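Local coordinates for protein diguanylate cyclase (Pseudomonas aeruginosa, PDB 5M3C) that joins a GGDEF domain, which holds GTP and a calcium ion in the model, to an EAL domain that holds a second calcium ion, at residues A329-G334 and I350-K355; L298-T303 and L324-A329. All blocks are in the same frame, centred on the assembly; numbering follows the deposited sequence.

Overall arrangement
Interactions 1 and 2 are both buried and adjoin in the parallel part of the mixed sheet of the EAL domain. They share strand 327-333, which lies between strand 350-353 (interaction 1) and strand 298-303 (interaction 2), and A329 belongs to both. Interaction 2, at the earlier part of the shared strand, is a regular backbone ladder with aliphatic packing against helices. Interaction 1 reaches the strand's far end, where a bulge breaks the register and carboxylates gather at the partly exposed D332 and D354. Each contact supplies one ligand to the same calcium ion, D331 and E301 respectively. The salt bridge from K352 NZ to E301 OE2 ties the two contacts side chain to side chain.

Interaction 1: A329-G334 and I350-K355; sequences AIDDFG and ILKIDK. With CA (calcium ion), chain H.
K352 lies against I330 and D331 of the neighbouring strand and has more surface covered than any other residue here. Its CB is 3.3 Å from I330 O, and CG, set anti to the carbonyl carbon and beside the backbone N (chi1 -48°), stays close to that same oxygen. CD then passes D331 OD1 at 3.6 Å. A bend at chi3 (72°) carries NZ onward to a salt bridge with E301 and a hydrogen bond to Q408. D331 OD1 accepts the backbone N of D332 from above its carboxylate plane, while D331 OD2 binds calcium at 2.4 Å; N269, E301 and E210 complete the protein ligands. Strands 329-331 and 350-353 run parallel, joined by a beta-alpha-beta crossover through helix 340-345, as befits the TIM-barrel-like EAL fold. I330 N bonds to I350 O and K352 N to I330 O (2.8 Å). Beyond them a beta bulge at D331 and D332 shifts the register by one, so that K352 O receives F333 N at 2.8 Å rather than the N of D332. L351 places CD2 over the face of the F333 ring, a CH-pi contact whose exact fit is doubtful because CD2 is modelled too close to I330 CG2. D332 OD1 and D354 OD1 approach to 3.6 Å, their carboxylate planes nearly perpendicular; the other oxygen of D354 bonds to S356, and D354 caps the start of helix 355-358.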
# COMPACT_ATOMS: atom_id res chain seq x y z
N ALA B 329 5.56 -19.56 -4.88
CA ALA B 329 6.71 -18.71 -5.17
C ALA B 329 6.31 -17.24 -5.22
O ALA B 329 5.24 -16.89 -5.70
CB ALA B 329 7.34 -19.12 -6.49
N ILE B 330 7.20 -16.39 -4.71
CA ILE B 330 7.00 -14.96 -4.80
C ILE B 330 7.76 -14.44 -6.02
O ILE B 330 8.98 -14.62 -6.15
CB ILE B 330 7.46 -14.26 -3.50
CG1 ILE B 330 7.01 -12.80 -3.49
CG2 ILE B 330 8.97 -14.35 -3.33
CD1 ILE B 330 5.55 -12.63 -3.15
N ASP B 331 7.02 -13.79 -6.91
CA ASP B 331 7.55 -13.35 -8.19
C ASP B 331 7.88 -11.86 -8.14
O ASP B 331 7.29 -11.12 -7.35
CB ASP B 331 6.52 -13.61 -9.29
CG ASP B 331 7.14 -13.78 -10.67
OD1 ASP B 331 8.39 -13.70 -10.79
OD2 ASP B 331 6.39 -14.01 -11.63
N ASP B 332 8.81 -11.44 -8.99
CA ASP B 332 9.23 -10.04 -9.07
C ASP B 332 9.54 -9.47 -7.69
O ASP B 332 8.90 -8.52 -7.24
CB ASP B 332 8.12 -9.19 -9.71
CG ASP B 332 7.59 -9.80 -10.99
OD1 ASP B 332 8.39 -10.22 -11.84
OD2 ASP B 332 6.35 -9.86 -11.15
N PHE B 333 10.53 -10.06 -7.01
CA PHE B 333 10.81 -9.70 -5.62
C PHE B 333 11.87 -8.61 -5.46
O PHE B 333 12.92 -8.65 -6.12
CB PHE B 333 11.23 -10.93 -4.82
CG PHE B 333 11.34 -10.68 -3.35
CD1 PHE B 333 10.22 -10.67 -2.55
CD2 PHE B 333 12.58 -10.44 -2.77
CE1 PHE B 333 10.32 -10.43 -1.19
CE2 PHE B 333 12.69 -10.20 -1.41
CZ PHE B 333 11.56 -10.20 -0.62
N GLY B 334 11.60 -7.65 -4.59
CA GLY B 334 12.59 -6.66 -4.19
C GLY B 334 12.39 -5.26 -4.75
O GLY B 334 13.07 -4.32 -4.34
N ILE B 350 9.82 -20.66 -3.01
CA ILE B 350 10.72 -20.04 -3.97
C ILE B 350 10.69 -18.51 -3.84
O ILE B 350 9.69 -17.94 -3.43
CB ILE B 350 10.31 -20.41 -5.42
CG1 ILE B 350 10.19 -21.93 -5.57
CG2 ILE B 350 11.30 -19.85 -6.42
CD1 ILE B 350 11.49 -22.68 -5.39
N LEU B 351 11.80 -17.88 -4.19
CA LEU B 351 11.92 -16.42 -4.17
C LEU B 351 12.51 -15.97 -5.50
O LEU B 351 13.67 -16.26 -5.80
CB LEU B 351 12.81 -15.98 -3.00
CG LEU B 351 13.03 -14.49 -2.69
CD1 LEU B 351 13.64 -13.74 -3.87
CD2 LEU B 351 11.75 -13.82 -2.24
N LYS B 352 11.72 -15.26 -6.30
CA LYS B 352 12.18 -14.86 -7.63
C LYS B 352 12.67 -13.41 -7.67
O LYS B 352 11.89 -12.47 -7.49
CB LYS B 352 11.08 -15.08 -8.66
CG LYS B 352 10.43 -16.45 -8.57
CD LYS B 352 9.77 -16.86 -9.88
CE LYS B 352 10.80 -17.20 -10.94
NZ LYS B 352 10.18 -17.73 -12.18
N ILE B 353 13.96 -13.24 -7.93
CA ILE B 353 14.57 -11.91 -7.98
C ILE B 353 14.15 -11.18 -9.24
O ILE B 353 14.34 -11.69 -10.35
CB ILE B 353 16.11 -11.99 -7.95
CG1 ILE B 353 16.58 -12.88 -6.80
CG2 ILE B 353 16.71 -10.60 -7.83
CD1 ILE B 353 18.09 -13.03 -6.71
N ASP B 354 13.60 -9.98 -9.08
CA ASP B 354 13.10 -9.18 -10.20
C ASP B 354 14.16 -8.99 -11.29
O ASP B 354 15.35 -8.93 -11.00
CB ASP B 354 12.61 -7.82 -9.71
CG ASP B 354 11.81 -7.07 -10.76
OD1 ASP B 354 10.73 -7.57 -11.15
OD2 ASP B 354 12.25 -5.98 -11.18
N LYS B 355 13.70 -8.87 -12.53
CA LYS B 355 14.58 -8.76 -13.69
C LYS B 355 15.38 -7.45 -13.70
O LYS B 355 16.39 -7.35 -14.40
CB LYS B 355 13.77 -8.88 -14.98
CA CA H . 6.74 -15.56 -13.44

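Interaction 2: L298-T303 and L324-A329; sequences LQLEIT and LGVQLA. With CA (calcium ion), chain H.
A329 meets Q299 and E301 through its methyl group and L300 and I302 through its backbone, and has the most surface covered in this contact. CB sits on the sheet face that carries Q299 and E301, 4.0 Å from E301 CG, and the aliphatic part of the extended Q299 chain runs beside it. A329 N donates to L300 O, and A329 O accepts I302 N at 2.8 Å. Q327 lies two residues earlier on the same face, its CB 3.9 Å from Q299 CB. Its N bonds to L298 O at 2.9 Å, and its O takes a nearly straight bond from L300 N (175° at the hydrogen). These four bonds join two parallel strands of the TIM-barrel-like EAL domain, connected by a beta-alpha-beta crossover whose main helix is 312-324. L300 points to the other face. With CG anti to the carbonyl carbon (chi1 -61°), its CD1 meets V326 CG2 at 4.1 Å while CB touches L328 CD2; L321 of helix 312-324 and L284 of helix 280-291 also pack on L300. The two faces thus differ in chemistry: aliphatic toward these helices, and mostly polar on the other, apart from the A329 methyl, where E301 OE1 binds calcium at 2.1 Å and OE2 pairs with K352. The backbone ladder, by setting E301 in register with A329, probably helps to position this metal-binding carboxylate.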
# COMPACT_ATOMS: atom_id res chain seq x y z
N LEU B 298 3.55 -29.15 -9.42
CA LEU B 298 3.05 -27.83 -9.84
C LEU B 298 3.43 -26.69 -8.88
O LEU B 298 3.25 -26.79 -7.66
CB LEU B 298 1.52 -27.88 -9.99
CG LEU B 298 0.80 -26.55 -10.21
CD1 LEU B 298 0.94 -26.07 -11.64
CD2 LEU B 298 -0.66 -26.67 -9.82
N GLN B 299 3.93 -25.60 -9.45
CA GLN B 299 4.29 -24.41 -8.67
C GLN B 299 3.48 -23.19 -9.11
O GLN B 299 3.37 -22.90 -10.30
CB GLN B 299 5.78 -24.11 -8.81
CG GLN B 299 6.20 -22.77 -8.23
CD GLN B 299 7.70 -22.54 -8.31
OE1 GLN B 299 8.49 -23.40 -7.93
NE2 GLN B 299 8.10 -21.37 -8.80
N LEU B 300 2.92 -22.49 -8.13
CA LEU B 300 2.14 -21.28 -8.39
C LEU B 300 2.93 -20.03 -8.02
O LEU B 300 3.22 -19.80 -6.84
CB LEU B 300 0.83 -21.31 -7.61
CG LEU B 300 -0.11 -22.47 -7.96
CD1 LEU B 300 -1.28 -22.51 -7.00
CD2 LEU B 300 -0.59 -22.36 -9.40
N GLU B 301 3.26 -19.22 -9.02
CA GLU B 301 3.99 -17.98 -8.80
C GLU B 301 3.02 -16.85 -8.55
O GLU B 301 2.04 -16.70 -9.26
CB GLU B 301 4.87 -17.65 -10.02
CG GLU B 301 6.03 -18.60 -10.24
CD GLU B 301 6.86 -18.25 -11.46
OE1 GLU B 301 6.59 -17.19 -12.07
OE2 GLU B 301 7.78 -19.01 -11.80
N ILE B 302 3.29 -16.04 -7.53
CA ILE B 302 2.43 -14.90 -7.22
C ILE B 302 3.27 -13.64 -7.07
O ILE B 302 4.28 -13.64 -6.38
CB ILE B 302 1.62 -15.14 -5.94
CG1 ILE B 302 1.08 -16.58 -5.92
CG2 ILE B 302 0.48 -14.13 -5.84
CD1 ILE B 302 0.11 -16.87 -4.79
N THR B 303 2.84 -12.57 -7.73
CA THR B 303 3.61 -11.33 -7.75
C THR B 303 3.67 -10.68 -6.37
O THR B 303 2.66 -10.59 -5.66
CB THR B 303 3.03 -10.33 -8.78
OG1 THR B 303 3.87 -9.17 -8.86
CG2 THR B 303 1.62 -9.91 -8.40
N LEU B 324 -2.52 -28.89 -0.25
CA LEU B 324 -2.63 -29.71 -1.45
C LEU B 324 -1.28 -30.28 -1.87
O LEU B 324 -1.22 -31.37 -2.44
CB LEU B 324 -3.23 -28.92 -2.62
CG LEU B 324 -4.75 -28.84 -2.69
CD1 LEU B 324 -5.18 -28.25 -4.03
CD2 LEU B 324 -5.38 -30.21 -2.49
N GLY B 325 -0.22 -29.53 -1.60
CA GLY B 325 1.13 -30.00 -1.89
C GLY B 325 1.83 -29.23 -2.99
O GLY B 325 3.01 -29.47 -3.28
N VAL B 326 1.11 -28.30 -3.62
CA VAL B 326 1.68 -27.49 -4.69
C VAL B 326 2.67 -26.49 -4.10
O VAL B 326 2.56 -26.11 -2.93
CB VAL B 326 0.61 -26.71 -5.47
CG1 VAL B 326 -0.52 -27.63 -5.91
CG2 VAL B 326 0.07 -25.55 -4.65
N GLN B 327 3.64 -26.08 -4.91
CA GLN B 327 4.66 -25.14 -4.44
C GLN B 327 4.20 -23.70 -4.63
O GLN B 327 3.40 -23.40 -5.52
CB GLN B 327 5.98 -25.39 -5.16
CG GLN B 327 6.56 -26.77 -4.92
CD GLN B 327 8.01 -26.88 -5.34
OE1 GLN B 327 8.44 -26.24 -6.31
NE2 GLN B 327 8.78 -27.69 -4.63
N LEU B 328 4.70 -22.82 -3.77
CA LEU B 328 4.38 -21.40 -3.86
C LEU B 328 5.65 -20.57 -4.02
O LEU B 328 6.67 -20.85 -3.39
CB LEU B 328 3.63 -20.94 -2.61
CG LEU B 328 2.26 -21.57 -2.40
CD1 LEU B 328 1.62 -21.02 -1.14
CD2 LEU B 328 1.36 -21.32 -3.61
N ALA B 329 5.56 -19.56 -4.88
CA ALA B 329 6.71 -18.71 -5.17
C ALA B 329 6.31 -17.24 -5.22
O ALA B 329 5.24 -16.89 -5.70
CB ALA B 329 7.34 -19.12 -6.49
CA CA H . 6.74 -15.56 -13.44